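Side-chain contacts in putative Nitroreductase (Anabaena variabilis ATCC 29413, PDB 3EO7), which binds flavin mononucleotide and probably works as an oxidoreductase of the nitroreductase family: residues A[377-382]-A[446-451]; A[435-440]-A[465-470]; A[458-463]-A[500-505]. All coordinates share one frame; numbering follows the deposited sequence.

Contact 1 of 3, residues A[377-382]-A[446-451]; sequences LNLIET and AQYGDR
The phenol ring of Tyr448 and the carboxamide of Gln447, neighbours at the end of a helix, are both met by one side chain, that of Leu379, which divides its two methyls between them. CD1 comes up to the ring at a slant, neither squarely over it nor in line with it, and lies 3.9 Å from CD2 of Tyr448, with CE2 of the ring almost as close. The other methyl turns to the amide: CD2 of Leu379 is 3.5 Å from NE2 of Gln447 and 3.7 Å from OE1 of Gln447, tilted out of the amide plane and facing its N and O end. A methyl can only pack against such a group, and no hydrogen bond crosses the contact; NE2 has a partner elsewhere, and the hydroxyl of Tyr448 bonds to Asp376. With CG of Leu379 beside the backbone N (chi1 -55°) and CD1 anti to CA (chi2 180°), CD1 extends to the ring while CD2 branches off to the amide. Were this leucine an alanine, both methyls would be gone, which would probably open a gap beside the ring and strip the apolar packing from the Gln447 amide. The contact thus joins the short 3-10 turn 377-379, which leads into strand 381-390, to the last turn of helix 441-448. Leu379 also touches Val452 and Leu456 of the following helix 452-473, while its carbonyl oxygen bonds to Ser439 OG on strand 433-439, so one residue ties two helices to an inner strand of the sheet.

Contact 2 of 3, residues A[435-440]-A[465-470]; sequences IFHTSD and QRLNLA
Ile435 on strand 433-439 faces Leu467 on helix 452-473 with their CA atoms 9.5 Å apart, a separation that only the side chains can bridge. They do so tip to tip. Ile435 sets CG1 beside its backbone N and carries CD1 straight on (chi2 178°), so that this terminal methyl meets both branches of the leucine: it lies 3.7 Å from CD2 of Leu467 and 3.8 Å from CD1 of Leu467. Two strand positions further on, His437 turns to the same side and comes at the leucine from the opposite direction. Its contact is slighter, CE1 of His437 being 4.1 Å from CD1 of Leu467, with the methyl oblique to the imidazole ring. Its NE2 is hydrogen-bonded to the hydroxyl of Tyr358, which should limit rotation of the ring. Leu467 thus rests against an aliphatic tip and a ring carbon of one strand, and also touches Thr357 of helix 347-358. All three residues are buried. The contact illustrates alpha/beta packing, in which alternate residues of a strand point to one face of a sheet and a leucine of the covering helix settles among them. In this nitroreductase-family domain that helix runs through the interior, and the His437 side chain is about 10 Å from the bound flavin mononucleotide, near the cofactor but not touching it.

Contact 3 of 3, residues A[458-463]-A[500-505]; sequences MDAGHL and AVIYIT. With FMN (flavin mononucleotide), chain B.
Tyr503 carries its ring carbon CG opposite the backbone N (chi1 -169°), and Ile502 does the same with its CG2 branch; these two torsions aim an aromatic ring and a methyl at Ala460 on the facing helix. Successive strand residues seldom serve one side, but Ile502 and Tyr503 form a classic beta bulge opposite His437, and both direct CB toward the helix. Ala460 takes advantage of this. Its CB is 4.0 Å from CB of Tyr503 and equally 4.0 Å from CG2 of Ile502, while the far end of the isoleucine leads away. The helical segment 458-463 and strand 500-505 run nearly alongside, at 25°, with axes 8.4 Å apart. Small residues suit so near an approach: after the alanine comes Gly461, whose CA lies 4.3 Å from CE2 of Tyr503, oblique to the ring. The backbone takes part too, for the carbonyl oxygen of Ala460 sits at the ring edge, near its plane, 3.7 Å from CD2 of Tyr503. Beyond the protein atoms, the same ring reaches the cofactor. CE1 of Tyr503 is 3.7 Å from C7M of the FMN, and its hydroxyl oxygen is 3.8 Å from C8M of the FMN, so both methyls of the dimethylbenzene end touch this one side chain. The ring is thus shared, its CD2/CE2 side facing the helix backbone and its CE1 side the flavin, whose C7M lies oblique to it. The hydroxyl also makes a hydrogen bond to His191 NE2 of helix 181-202 that probably keeps the ring from turning. Chemically, the contact holds no hydrogen bond across it: at its methyl end the flavin meets the ring and hydroxyl of Tyr503 by van der Waals contact alone, whereas its polar groups are bonded by others, among them Ser336, Arg335 and Gly482.

In the fold
Contact 1 lies at the surface, whereas contacts 2 and 3 are buried and only about 5 Å apart, centre to centre. Those two share helix 452-473 and use adjacent strands of one sheet: backbone bonds such as Ile435 N to Thr505 O join strand 433-439 to strand 500-508. Contact 1 reaches that sheet from the other neighbour of strand 433-439, through Glu381 N to Thr438 O, and Ile380 also packs on Asp459 of the shared helix. None has a hydrogen bond between its own segments, yet the chemistry shifts with depth and place: methyls against an amide and a phenol outside, aliphatic tips beside an imidazole within, and small residues against a flavin-touching tyrosine at the cofactor.

Contact 1 of 3, residues A[377-382]-A[446-451]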
# COMPACT_ATOMS: atom_id res chain seq x y z
N LEU A 377 -0.54 -9.79 -7.87
CA LEU A 377 0.75 -10.23 -7.29
C LEU A 377 1.61 -11.05 -8.22
O LEU A 377 2.83 -11.15 -8.03
CB LEU A 377 0.53 -10.96 -5.99
CG LEU A 377 0.20 -10.10 -4.78
CD1 LEU A 377 0.23 -10.98 -3.54
CD2 LEU A 377 1.20 -8.95 -4.64
N ASN A 378 1.00 -11.60 -9.27
CA ASN A 378 1.80 -12.32 -10.24
C ASN A 378 2.84 -11.45 -10.93
O ASN A 378 3.75 -11.98 -11.54
CB ASN A 378 0.93 -12.99 -11.27
CG ASN A 378 0.09 -14.10 -10.68
OD1 ASN A 378 0.57 -14.91 -9.87
ND2 ASN A 378 -1.18 -14.14 -11.07
N LEU A 379 2.71 -10.12 -10.83
CA LEU A 379 3.60 -9.20 -11.47
C LEU A 379 4.79 -8.78 -10.58
O LEU A 379 5.67 -8.06 -11.04
CB LEU A 379 2.84 -7.95 -11.90
CG LEU A 379 1.60 -8.17 -12.78
CD1 LEU A 379 0.95 -6.83 -13.11
CD2 LEU A 379 1.99 -8.92 -14.05
N ILE A 380 4.77 -9.19 -9.32
CA ILE A 380 5.76 -8.75 -8.36
C ILE A 380 6.64 -9.92 -7.91
O ILE A 380 6.15 -11.01 -7.60
CB ILE A 380 5.07 -8.11 -7.15
CG1 ILE A 380 4.46 -6.75 -7.57
CG2 ILE A 380 6.05 -7.91 -5.96
CD1 ILE A 380 3.53 -6.28 -6.64
N GLU A 381 7.94 -9.70 -7.94
CA GLU A 381 8.90 -10.67 -7.45
C GLU A 381 9.54 -10.12 -6.17
O GLU A 381 9.58 -8.90 -5.93
CB GLU A 381 9.93 -10.95 -8.52
CG GLU A 381 9.37 -11.59 -9.79
CD GLU A 381 8.67 -12.89 -9.55
OE1 GLU A 381 9.13 -13.69 -8.69
OE2 GLU A 381 7.64 -13.15 -10.22
N THR A 382 10.07 -11.04 -5.37
CA THR A 382 10.65 -10.70 -4.09
C THR A 382 12.08 -11.24 -4.01
O THR A 382 12.30 -12.42 -4.26
CB THR A 382 9.80 -11.24 -2.93
OG1 THR A 382 8.46 -10.73 -3.02
CG2 THR A 382 10.49 -10.91 -1.56
N ALA A 446 2.35 -4.93 -20.70
CA ALA A 446 1.76 -5.77 -21.75
C ALA A 446 0.42 -6.33 -21.30
O ALA A 446 -0.49 -6.52 -22.12
CB ALA A 446 2.73 -6.91 -22.17
N GLN A 447 0.28 -6.53 -20.00
CA GLN A 447 -0.95 -7.06 -19.46
C GLN A 447 -2.00 -6.03 -19.05
O GLN A 447 -3.17 -6.22 -19.31
CB GLN A 447 -0.62 -7.97 -18.28
CG GLN A 447 0.19 -9.19 -18.71
CD GLN A 447 0.72 -9.91 -17.52
OE1 GLN A 447 -0.05 -10.42 -16.69
NE2 GLN A 447 2.06 -9.93 -17.39
N TYR A 448 -1.58 -4.92 -18.43
CA TYR A 448 -2.55 -3.95 -17.89
C TYR A 448 -2.37 -2.52 -18.38
O TYR A 448 -3.00 -1.59 -17.87
CB TYR A 448 -2.48 -3.94 -16.38
CG TYR A 448 -3.06 -5.18 -15.74
CD1 TYR A 448 -4.42 -5.34 -15.58
CD2 TYR A 448 -2.21 -6.18 -15.31
CE1 TYR A 448 -4.95 -6.50 -14.97
CE2 TYR A 448 -2.71 -7.34 -14.70
CZ TYR A 448 -4.06 -7.48 -14.53
OH TYR A 448 -4.51 -8.64 -13.92
N GLY A 449 -1.51 -2.34 -19.37
CA GLY A 449 -1.23 -1.02 -19.88
C GLY A 449 -0.44 -0.18 -18.88
O GLY A 449 0.06 -0.69 -17.85
N ASP A 450 -0.30 1.11 -19.17
CA ASP A 450 0.50 1.98 -18.32
C ASP A 450 -0.03 2.12 -16.91
O ASP A 450 0.73 2.36 -16.00
CB ASP A 450 0.71 3.34 -18.97
CG ASP A 450 1.53 3.23 -20.23
OD1 ASP A 450 2.72 2.89 -20.10
OD2 ASP A 450 0.95 3.49 -21.31
N ARG A 451 -1.34 1.97 -16.76
CA ARG A 451 -1.98 2.00 -15.42
C ARG A 451 -1.44 0.93 -14.48
O ARG A 451 -1.59 1.04 -13.28
CB ARG A 451 -3.49 1.88 -15.60
CG ARG A 451 -4.34 1.98 -14.31
CD ARG A 451 -5.77 1.60 -14.67
NE ARG A 451 -6.81 1.81 -13.63
CZ ARG A 451 -7.53 2.95 -13.53
NH1 ARG A 451 -7.28 3.99 -14.33
NH2 ARG A 451 -8.49 3.03 -12.64

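Contact 2 of 3, residues A[435-440]-A[465-470]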
# COMPACT_ATOMS: atom_id res chain seq x y z
N ILE A 435 14.15 -6.48 2.10
CA ILE A 435 13.28 -7.07 1.09
C ILE A 435 13.01 -6.12 -0.08
O ILE A 435 12.53 -5.00 0.10
CB ILE A 435 11.97 -7.55 1.75
CG1 ILE A 435 12.30 -8.59 2.84
CG2 ILE A 435 10.99 -8.14 0.73
CD1 ILE A 435 11.06 -9.06 3.56
N PHE A 436 13.32 -6.59 -1.29
CA PHE A 436 13.13 -5.85 -2.52
C PHE A 436 11.96 -6.42 -3.30
O PHE A 436 11.92 -7.60 -3.60
CB PHE A 436 14.38 -5.96 -3.41
CG PHE A 436 15.59 -5.30 -2.82
CD1 PHE A 436 16.35 -5.94 -1.86
CD2 PHE A 436 15.92 -4.02 -3.19
CE1 PHE A 436 17.43 -5.27 -1.27
CE2 PHE A 436 16.99 -3.37 -2.62
CZ PHE A 436 17.74 -3.99 -1.65
N HIS A 437 10.97 -5.56 -3.59
CA HIS A 437 9.88 -5.92 -4.45
C HIS A 437 10.23 -5.38 -5.83
O HIS A 437 10.60 -4.21 -5.99
CB HIS A 437 8.57 -5.31 -3.94
CG HIS A 437 8.08 -5.96 -2.69
ND1 HIS A 437 7.81 -5.25 -1.55
CD2 HIS A 437 7.88 -7.26 -2.39
CE1 HIS A 437 7.41 -6.09 -0.61
NE2 HIS A 437 7.45 -7.32 -1.09
N THR A 438 10.10 -6.24 -6.83
CA THR A 438 10.46 -5.89 -8.18
C THR A 438 9.38 -6.30 -9.17
O THR A 438 8.48 -7.08 -8.86
CB THR A 438 11.77 -6.60 -8.59
OG1 THR A 438 11.51 -7.97 -8.85
CG2 THR A 438 12.90 -6.45 -7.49
N SER A 439 9.50 -5.76 -10.37
CA SER A 439 8.61 -6.12 -11.46
C SER A 439 9.24 -5.90 -12.82
O SER A 439 9.94 -4.92 -13.04
CB SER A 439 7.31 -5.29 -11.39
OG SER A 439 6.34 -5.74 -12.33
N ASP A 440 9.01 -6.82 -13.73
CA ASP A 440 9.34 -6.62 -15.12
C ASP A 440 8.28 -5.69 -15.68
O ASP A 440 7.16 -6.10 -15.97
CB ASP A 440 9.41 -7.97 -15.86
CG ASP A 440 9.60 -7.82 -17.35
OD1 ASP A 440 9.44 -6.72 -17.96
OD2 ASP A 440 9.94 -8.88 -17.95
N GLN A 465 2.93 -3.40 4.17
CA GLN A 465 2.25 -3.16 5.44
C GLN A 465 2.15 -4.45 6.25
O GLN A 465 2.25 -4.42 7.47
CB GLN A 465 0.88 -2.53 5.23
CG GLN A 465 0.21 -2.10 6.52
CD GLN A 465 0.91 -0.97 7.28
OE1 GLN A 465 1.92 -0.45 6.85
NE2 GLN A 465 0.35 -0.59 8.44
N ARG A 466 1.93 -5.57 5.56
CA ARG A 466 1.86 -6.85 6.25
C ARG A 466 3.22 -7.13 6.89
O ARG A 466 3.28 -7.59 8.02
CB ARG A 466 1.44 -7.96 5.31
CG ARG A 466 -0.01 -7.82 4.79
CD ARG A 466 -0.42 -9.00 3.92
NE ARG A 466 -0.63 -10.25 4.68
CZ ARG A 466 -1.82 -10.71 5.07
NH1 ARG A 466 -2.91 -10.03 4.80
NH2 ARG A 466 -1.93 -11.84 5.75
N LEU A 467 4.30 -6.84 6.18
CA LEU A 467 5.65 -7.04 6.72
C LEU A 467 5.91 -6.13 7.91
O LEU A 467 6.50 -6.55 8.90
CB LEU A 467 6.74 -6.77 5.63
CG LEU A 467 6.97 -7.77 4.51
CD1 LEU A 467 7.79 -7.16 3.36
CD2 LEU A 467 7.69 -9.01 5.11
N ASN A 468 5.50 -4.85 7.82
CA ASN A 468 5.69 -3.90 8.90
C ASN A 468 4.94 -4.35 10.18
O ASN A 468 5.51 -4.35 11.26
CB ASN A 468 5.23 -2.47 8.52
CG ASN A 468 6.30 -1.68 7.76
OD1 ASN A 468 6.82 -0.68 8.27
ND2 ASN A 468 6.64 -2.12 6.55
N LEU A 469 3.69 -4.75 10.03
CA LEU A 469 2.86 -5.20 11.16
C LEU A 469 3.44 -6.47 11.77
O LEU A 469 3.59 -6.56 13.01
CB LEU A 469 1.42 -5.37 10.71
CG LEU A 469 0.66 -4.06 10.41
CD1 LEU A 469 -0.72 -4.35 9.77
CD2 LEU A 469 0.55 -3.18 11.67
N ALA A 470 3.83 -7.42 10.94
CA ALA A 470 4.45 -8.64 11.45
C ALA A 470 5.73 -8.34 12.24
O ALA A 470 5.96 -8.93 13.30
CB ALA A 470 4.71 -9.66 10.33

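Contact 3 of 3, residues A[458-463]-A[500-505]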
# COMPACT_ATOMS: atom_id res chain seq x y z
N MSE A 458 0.91 -0.01 -5.50
CA MSE A 458 -0.08 -0.27 -4.44
C MSE A 458 0.09 -1.70 -3.89
O MSE A 458 0.04 -1.91 -2.67
CB MSE A 458 -1.50 -0.02 -4.92
CG MSE A 458 -1.78 1.48 -5.02
SE MSE A 458 -3.65 1.86 -5.43
CE MSE A 458 -3.70 1.38 -7.28
N ASP A 459 0.31 -2.68 -4.75
CA ASP A 459 0.51 -4.05 -4.27
C ASP A 459 1.76 -4.17 -3.39
O ASP A 459 1.73 -4.85 -2.36
CB ASP A 459 0.57 -5.05 -5.42
CG ASP A 459 -0.80 -5.41 -5.97
OD1 ASP A 459 -1.85 -5.09 -5.32
OD2 ASP A 459 -0.82 -6.03 -7.09
N ALA A 460 2.87 -3.53 -3.79
CA ALA A 460 4.09 -3.54 -3.01
C ALA A 460 3.90 -2.91 -1.64
O ALA A 460 4.37 -3.43 -0.62
CB ALA A 460 5.24 -2.86 -3.77
N GLY A 461 3.17 -1.79 -1.59
CA GLY A 461 2.85 -1.16 -0.31
C GLY A 461 1.97 -2.03 0.57
O GLY A 461 2.12 -2.05 1.79
N HIS A 462 1.05 -2.76 -0.04
CA HIS A 462 0.15 -3.68 0.67
C HIS A 462 1.00 -4.81 1.30
O HIS A 462 0.91 -5.07 2.50
CB HIS A 462 -0.92 -4.17 -0.31
CG HIS A 462 -1.96 -5.09 0.28
ND1 HIS A 462 -3.09 -5.43 -0.44
CD2 HIS A 462 -2.05 -5.75 1.46
CE1 HIS A 462 -3.83 -6.26 0.28
NE2 HIS A 462 -3.23 -6.47 1.43
N LEU A 463 1.85 -5.45 0.51
CA LEU A 463 2.81 -6.44 1.06
C LEU A 463 3.64 -5.78 2.17
O LEU A 463 3.82 -6.37 3.23
CB LEU A 463 3.71 -6.98 -0.05
CG LEU A 463 3.06 -7.85 -1.12
CD1 LEU A 463 4.10 -8.17 -2.22
CD2 LEU A 463 2.46 -9.16 -0.51
N ALA A 500 12.66 -4.39 -12.46
CA ALA A 500 12.81 -3.04 -11.93
C ALA A 500 12.44 -3.08 -10.45
O ALA A 500 11.38 -3.58 -10.10
CB ALA A 500 11.90 -2.07 -12.64
N VAL A 501 13.30 -2.56 -9.59
CA VAL A 501 13.00 -2.47 -8.16
C VAL A 501 11.92 -1.40 -7.96
O VAL A 501 12.06 -0.27 -8.46
CB VAL A 501 14.24 -2.13 -7.32
CG1 VAL A 501 13.86 -1.86 -5.88
CG2 VAL A 501 15.30 -3.26 -7.42
N ILE A 502 10.84 -1.80 -7.28
CA ILE A 502 9.68 -0.96 -6.97
C ILE A 502 9.71 -0.44 -5.53
O ILE A 502 9.34 0.68 -5.26
CB ILE A 502 8.36 -1.81 -7.16
CG1 ILE A 502 8.27 -2.33 -8.59
CG2 ILE A 502 7.12 -1.03 -6.78
CD1 ILE A 502 8.39 -1.23 -9.59
N TYR A 503 10.14 -1.28 -4.59
CA TYR A 503 10.09 -0.89 -3.19
C TYR A 503 11.09 -1.70 -2.40
O TYR A 503 11.46 -2.80 -2.82
CB TYR A 503 8.66 -1.12 -2.67
CG TYR A 503 8.29 -0.56 -1.31
CD1 TYR A 503 8.79 0.67 -0.87
CD2 TYR A 503 7.39 -1.23 -0.50
CE1 TYR A 503 8.45 1.19 0.36
CE2 TYR A 503 7.00 -0.71 0.74
CZ TYR A 503 7.52 0.51 1.15
OH TYR A 503 7.18 1.05 2.33
N ILE A 504 11.51 -1.13 -1.27
CA ILE A 504 12.44 -1.73 -0.33
C ILE A 504 11.84 -1.67 1.07
O ILE A 504 11.27 -0.66 1.47
CB ILE A 504 13.78 -0.96 -0.33
CG1 ILE A 504 14.41 -1.04 -1.71
CG2 ILE A 504 14.71 -1.41 0.81
CD1 ILE A 504 15.71 -0.20 -1.86
N THR A 505 11.98 -2.77 1.79
CA THR A 505 11.56 -2.84 3.19
C THR A 505 12.74 -3.41 4.01
O THR A 505 13.17 -4.53 3.77
CB THR A 505 10.31 -3.69 3.42
OG1 THR A 505 9.21 -3.18 2.67
CG2 THR A 505 9.96 -3.77 4.96
N1 FMN B . 11.62 6.14 6.45
C2 FMN B . 12.97 6.40 6.32
O2 FMN B . 13.66 6.65 7.30
N3 FMN B . 13.61 6.43 5.11
C4 FMN B . 12.95 6.24 3.93
O4 FMN B . 13.61 6.09 2.89
C4A FMN B . 11.58 5.97 4.02
N5 FMN B . 10.84 5.81 2.86
C5A FMN B . 9.48 5.45 2.95
C6 FMN B . 8.72 5.17 1.82
C7 FMN B . 7.37 4.84 1.91
C7M FMN B . 6.60 4.42 0.65
C8 FMN B . 6.76 4.76 3.15
C8M FMN B . 5.35 4.22 3.32
C9 FMN B . 7.50 5.03 4.31
C9A FMN B . 8.86 5.37 4.21
N10 FMN B . 9.59 5.65 5.36
C10 FMN B . 10.93 5.92 5.27
C1' FMN B . 8.93 5.82 6.71
C2' FMN B . 8.21 7.15 6.86
O2' FMN B . 9.17 8.19 7.16
C3' FMN B . 7.16 7.03 7.96
O3' FMN B . 6.12 6.13 7.54
C4' FMN B . 6.57 8.38 8.41
O4' FMN B . 7.60 9.23 8.98
C5' FMN B . 5.46 8.15 9.42
O5' FMN B . 5.91 7.45 10.55
P FMN B . 5.27 6.07 10.99
O1P FMN B . 5.54 5.06 9.89
O2P FMN B . 5.99 5.71 12.29
O3P FMN B . 3.80 6.24 11.22